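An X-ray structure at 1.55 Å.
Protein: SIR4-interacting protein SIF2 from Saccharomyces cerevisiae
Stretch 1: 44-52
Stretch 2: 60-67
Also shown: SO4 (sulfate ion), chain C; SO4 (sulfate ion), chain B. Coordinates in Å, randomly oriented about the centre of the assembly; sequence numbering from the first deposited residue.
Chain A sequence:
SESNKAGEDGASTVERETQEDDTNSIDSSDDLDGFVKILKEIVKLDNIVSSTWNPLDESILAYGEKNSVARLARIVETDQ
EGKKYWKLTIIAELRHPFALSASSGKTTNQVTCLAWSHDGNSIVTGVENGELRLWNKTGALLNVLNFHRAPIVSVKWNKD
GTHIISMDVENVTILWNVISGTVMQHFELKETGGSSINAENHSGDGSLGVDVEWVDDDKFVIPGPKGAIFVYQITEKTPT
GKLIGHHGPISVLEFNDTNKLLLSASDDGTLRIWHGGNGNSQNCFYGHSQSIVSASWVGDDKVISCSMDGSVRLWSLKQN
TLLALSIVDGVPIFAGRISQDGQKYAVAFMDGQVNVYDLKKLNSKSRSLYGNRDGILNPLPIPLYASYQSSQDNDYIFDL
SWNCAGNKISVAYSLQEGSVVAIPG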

# COMPACT_ATOMS: atom_id res chain seq x y z
N LYS A 44 -8.19 -16.93 12.53
CA LYS A 44 -9.06 -15.85 12.97
C LYS A 44 -8.21 -14.90 13.81
O LYS A 44 -7.54 -15.33 14.75
N LEU A 45 -8.23 -13.62 13.46
CA LEU A 45 -7.46 -12.62 14.20
C LEU A 45 -8.41 -11.77 15.03
O LEU A 45 -9.63 -11.90 14.91
N ASP A 46 -7.86 -10.93 15.89
CA ASP A 46 -8.69 -10.01 16.64
C ASP A 46 -8.94 -8.94 15.58
O ASP A 46 -8.45 -9.07 14.46
N ASN A 47 -9.69 -7.91 15.92
CA ASN A 47 -9.92 -6.85 14.94
C ASN A 47 -8.58 -6.21 14.61
O ASN A 47 -7.75 -6.00 15.50
N ILE A 48 -8.37 -5.91 13.34
CA ILE A 48 -7.14 -5.25 12.92
C ILE A 48 -7.51 -4.08 12.02
O ILE A 48 -8.52 -4.11 11.33
N VAL A 49 -6.68 -3.04 12.05
CA VAL A 49 -6.92 -1.86 11.24
C VAL A 49 -6.32 -2.06 9.85
O VAL A 49 -6.95 -1.75 8.83
N SER A 50 -5.09 -2.58 9.82
CA SER A 50 -4.39 -2.87 8.58
C SER A 50 -3.29 -3.86 8.92
O SER A 50 -3.03 -4.12 10.09
N SER A 51 -2.65 -4.42 7.90
CA SER A 51 -1.58 -5.37 8.16
C SER A 51 -0.62 -5.41 6.98
O SER A 51 -0.93 -4.93 5.89
N THR A 52 0.55 -5.97 7.22
CA THR A 52 1.55 -6.10 6.18
C THR A 52 2.47 -7.27 6.53
O THR A 52 2.98 -7.36 7.65
N ILE A 60 5.49 -14.54 8.73
CA ILE A 60 5.38 -13.41 9.64
C ILE A 60 4.48 -12.28 9.17
O ILE A 60 4.64 -11.74 8.07
N LEU A 61 3.53 -11.93 10.02
CA LEU A 61 2.56 -10.88 9.75
C LEU A 61 2.62 -9.78 10.82
O LEU A 61 2.76 -10.07 12.01
N ALA A 62 2.54 -8.53 10.38
CA ALA A 62 2.52 -7.41 11.30
C ALA A 62 1.13 -6.79 11.15
O ALA A 62 0.68 -6.57 10.03
N TYR A 63 0.45 -6.52 12.25
CA TYR A 63 -0.86 -5.90 12.12
C TYR A 63 -1.09 -4.83 13.17
O TYR A 63 -0.63 -4.93 14.30
N GLY A 64 -1.80 -3.78 12.76
CA GLY A 64 -2.08 -2.69 13.67
C GLY A 64 -3.45 -2.83 14.30
O GLY A 64 -4.39 -3.32 13.66
N GLU A 65 -3.57 -2.40 15.55
CA GLU A 65 -4.85 -2.48 16.25
C GLU A 65 -5.28 -1.10 16.70
O GLU A 65 -4.53 -0.13 16.60
N LYS A 66 -6.50 -1.00 17.21
CA LYS A 66 -7.03 0.28 17.62
C LYS A 66 -6.53 0.84 18.95
O LYS A 66 -6.50 2.05 19.13
N ASN A 67 -6.11 -0.04 19.86
CA ASN A 67 -5.65 0.42 21.17
C ASN A 67 -4.17 0.83 21.25
O ASN A 67 -3.44 0.37 22.12

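The two stretches run antiparallel, and backbone hydrogen bonds set the spacing the side chains must fill: Thr52 N to Ala62 O at 2.9 Å, Ala62 N to Thr52 O at 3.0 Å, Val49 N to Gly64 O at 2.8 Å. On one face of the sheet Ser51 pairs with Tyr63, their CA atoms just 4.1 Å apart. Ser51, in rotamer p, fills little of the space between the strands: its CB rests 3.7 Å from Tyr63 CB and 3.7 Å from Leu61 CD1.

Tyr63 is the large bump here. With chi1 at p, its ring reaches along stretch 1 toward the loop, where Ile48 CG2 meets Tyr63 CD1 at 3.4 Å and Leu45 CD2 lies 4.4 Å from Tyr63 CE2. Leu45 (m, t) points toward stretch 2 and also meets Leu61 (t, p), CD1 to CD2 at 4.2 Å, so two leucines and an isoleucine make an apolar bed around the ring.

The hydroxyl end meets two bound waters. Water 1 joins Tyr63 OH (2.9 Å) to Asp46 N (3.0 Å). Water 2 accepts from Tyr63 OH at 2.9 Å and donates to Asp46 OD2 at 2.7 Å and Glu65 OE1 at 3.0 Å, mediating between two acids whose OD2 and OE1 atoms stand 4.5 Å apart.

The other face is shallower. Thr52 (t) sets CG2 4.2 Å from Ala62 CB, while its OG1 donates to O4 of the chain C sulfate at 2.8 Å. Gly64 adds no bulk beside Val49, which points toward stretch 2 in rotamer t and lays CG2 3.7 Å from Lys66 CG. Extended past it (m, t, t, t), Lys66 brings CE within 3.3 Å of Asn47 OD1; water 3 links that same OD1 (2.8 Å) to Lys66 N (3.0 Å).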

# COMPACT_ATOMS: atom_id res chain seq x y z
CB LYS A 44 -10.22 -16.39 13.80
CG LYS A 44 -11.00 -15.31 14.54
CD LYS A 44 -12.17 -15.90 15.32
CE LYS A 44 -13.28 -16.33 14.39
NZ LYS A 44 -13.79 -15.19 13.57
CB LEU A 45 -6.73 -11.69 13.24
CG LEU A 45 -5.80 -12.31 12.20
CD1 LEU A 45 -5.32 -11.24 11.23
CD2 LEU A 45 -4.62 -12.97 12.91
CB ASP A 46 -7.93 -9.38 17.81
CG ASP A 46 -7.68 -10.35 18.94
OD1 ASP A 46 -8.59 -11.14 19.25
OD2 ASP A 46 -6.57 -10.32 19.53
CB ASN A 47 -10.87 -5.79 15.49
CG ASN A 47 -10.85 -4.51 14.65
OD1 ASN A 47 -10.12 -3.57 14.96
ND2 ASN A 47 -11.64 -4.50 13.58
CB ILE A 48 -6.17 -6.19 12.16
CG1 ILE A 48 -6.83 -6.72 10.89
CG2 ILE A 48 -5.75 -7.34 13.08
CD1 ILE A 48 -5.85 -7.41 9.95
CB VAL A 49 -6.29 -0.61 11.90
CG1 VAL A 49 -6.48 0.60 11.01
CG2 VAL A 49 -6.95 -0.38 13.26
CB SER A 50 -3.78 -1.59 7.99
OG SER A 50 -2.69 -1.14 8.78
CB SER A 51 -2.15 -6.77 8.42
OG SER A 51 -2.74 -7.32 7.26
CB THR A 52 2.36 -4.78 6.00
OG1 THR A 52 3.35 -4.96 4.98
CG2 THR A 52 3.01 -4.36 7.30
CB ILE A 60 6.78 -12.84 9.96
CG1 ILE A 60 7.65 -13.93 10.60
CG2 ILE A 60 6.66 -11.63 10.88
CD1 ILE A 60 9.06 -13.49 10.94
CB LEU A 61 1.14 -11.47 9.73
CG LEU A 61 -0.05 -10.52 9.60
CD1 LEU A 61 -0.02 -9.84 8.25
CD2 LEU A 61 -1.36 -11.30 9.77
CB ALA A 62 3.58 -6.39 10.94
CB TYR A 63 -1.97 -6.97 12.15
CG TYR A 63 -2.09 -7.79 13.41
CD1 TYR A 63 -2.66 -7.25 14.57
CD2 TYR A 63 -1.70 -9.13 13.43
CE1 TYR A 63 -2.84 -8.03 15.71
CE2 TYR A 63 -1.88 -9.92 14.58
CZ TYR A 63 -2.46 -9.35 15.71
OH TYR A 63 -2.67 -10.13 16.83
CB GLU A 65 -4.73 -3.44 17.44
CG GLU A 65 -4.30 -4.84 17.03
CD GLU A 65 -4.04 -5.75 18.21
OE1 GLU A 65 -5.00 -6.11 18.91
OE2 GLU A 65 -2.86 -6.09 18.44
CB LYS A 66 -8.56 0.22 17.62
CG LYS A 66 -9.14 -0.08 16.24
CD LYS A 66 -10.66 -0.17 16.22
CE LYS A 66 -11.17 -0.44 14.81
NZ LYS A 66 -12.65 -0.63 14.75
CB ASN A 67 -5.94 -0.64 22.24
CG ASN A 67 -5.76 -0.10 23.65
OD1 ASN A 67 -6.14 1.03 23.94
ND2 ASN A 67 -5.18 -0.91 24.52
S SO4 C . 1.40 -4.24 1.81
O1 SO4 C . 1.85 -3.77 0.48
O2 SO4 C . 1.27 -3.09 2.72
O3 SO4 C . 0.09 -4.91 1.67
O4 SO4 C . 2.39 -5.18 2.36
S SO4 B . -4.10 -4.86 24.18
O1 SO4 B . -4.01 -3.39 24.19
O2 SO4 B . -5.23 -5.29 25.03
O3 SO4 B . -4.32 -5.33 22.80
O4 SO4 B . -2.85 -5.45 24.70
O HOH W 1 -5.02 -11.75 16.45
O HOH W 2 -4.30 -9.00 18.97
O HOH W 3 -8.44 -3.25 17.14
O HOH W 4 -7.66 -5.79 18.13